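Local structure of inositol dehydrogenase (Lactobacillus casei, 4MKX) at residues G331-G334 / T335-A338. The protein probably oxidises scyllo-inositol as an NAD-dependent sugar alcohol dehydrogenase of the Gfo/Idh/MocA family, built on a Rossmann fold. Numbering follows the deposited sequence.
Sequences GLQG and TKAA
Between G331-G334 and T335-A338, four successive i+4 to i hydrogen bonds carry helix 328-347 through regular alpha-helical turns, ranging from 2.9 Å for K336 N to L332 O up to 3.2 Å for A338 N to G334 O. A water adds a second link to the first of these bonds: it donates to both G331 O (2.7 Å) and T335 OG1 (2.9 Å). With OG1 beside its own backbone N, chi1 -79°, the hydroxyl lies close enough to the G331 carbonyl for one water to join them; it is also hydrogen-bonded to G114 O. Further round the same turns, Q333 and K336 lie side by side, pointing the same way. K336 CD lies 3.8 Å from Q333 OE1; the bend at chi3 (-68°) carries CE back toward the N-terminal end, and chi4 turns NZ aside. Q333 NE2 is hydrogen-bonded to E329 OE2, one turn earlier. L332 and T335 pack on I120 of helix 117-128, in the NAD-binding Rossmann part, whereas A337 and A338 rest on I200 of helix 197-207, in the C-terminal part, so the helix joins the two. G331 O thus takes two donors, T335 N and the water, while the Q333 and K336 side chains meet merely as methylenes against an amide oxygen.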
loop_
_atom_site.group_PDB
_atom_site.type_symbol
_atom_site.label_atom_id
_atom_site.label_comp_id
_atom_site.label_asym_id
_atom_site.label_seq_id
_atom_site.Cartn_x
_atom_site.Cartn_y
_atom_site.Cartn_z
ATOM N N GLY A 331 -19.109 21.339 21.651
ATOM C CA GLY A 331 -20.184 21.615 20.721
ATOM C C GLY A 331 -20.240 23.057 20.254
ATOM O O GLY A 331 -20.368 23.321 19.056
ATOM N N LEU A 332 -20.187 23.990 21.201
ATOM C CA LEU A 332 -20.187 25.413 20.866
ATOM C C LEU A 332 -19.057 25.782 19.915
ATOM O O LEU A 332 -19.292 26.449 18.902
ATOM C CB LEU A 332 -20.071 26.255 22.136
ATOM C CG LEU A 332 -19.856 27.758 21.916
ATOM C CD1 LEU A 332 -21.072 28.379 21.249
ATOM C CD2 LEU A 332 -19.548 28.430 23.233
ATOM N N GLN A 333 -17.838 25.370 20.249
ATOM C CA GLN A 333 -16.687 25.728 19.417
ATOM C C GLN A 333 -16.767 25.118 18.028
ATOM O O GLN A 333 -16.341 25.742 17.047
ATOM C CB GLN A 333 -15.373 25.346 20.081
ATOM C CG GLN A 333 -15.092 26.097 21.381
ATOM C CD GLN A 333 -14.996 27.603 21.199
ATOM O OE1 GLN A 333 -14.747 28.101 20.098
ATOM N NE2 GLN A 333 -15.201 28.336 22.285
ATOM N N GLY A 334 -17.302 23.905 17.935
ATOM C CA GLY A 334 -17.483 23.274 16.637
ATOM C C GLY A 334 -18.417 24.088 15.760
ATOM O O GLY A 334 -18.153 24.322 14.587
ATOM N N THR A 335 -19.519 24.547 16.338
ATOM C CA THR A 335 -20.482 25.328 15.580
ATOM C C THR A 335 -19.898 26.694 15.223
ATOM O O THR A 335 -20.071 27.185 14.107
ATOM C CB THR A 335 -21.776 25.505 16.381
ATOM O OG1 THR A 335 -22.544 24.306 16.268
ATOM C CG2 THR A 335 -22.584 26.649 15.835
ATOM N N LYS A 336 -19.178 27.285 16.166
ATOM C CA LYS A 336 -18.605 28.608 15.951
ATOM C C LYS A 336 -17.616 28.603 14.790
ATOM O O LYS A 336 -17.689 29.466 13.916
ATOM C CB LYS A 336 -17.909 29.099 17.213
ATOM C CG LYS A 336 -17.361 30.508 17.097
ATOM C CD LYS A 336 -16.563 30.893 18.334
ATOM C CE LYS A 336 -17.471 31.012 19.527
ATOM N NZ LYS A 336 -18.658 31.836 19.173
ATOM N N ALA A 337 -16.707 27.633 14.790
ATOM C CA ALA A 337 -15.694 27.545 13.727
ATOM C C ALA A 337 -16.356 27.280 12.388
ATOM O O ALA A 337 -15.947 27.841 11.367
ATOM C CB ALA A 337 -14.650 26.479 14.042
ATOM N N ALA A 338 -17.377 26.433 12.379
ATOM C CA ALA A 338 -18.092 26.149 11.140
ATOM C C ALA A 338 -18.794 27.394 10.592
ATOM O O ALA A 338 -18.781 27.645 9.387
ATOM C CB ALA A 338 -19.080 24.993 11.337
HETATM O O HOH W 1 -21.822 21.732 17.436
#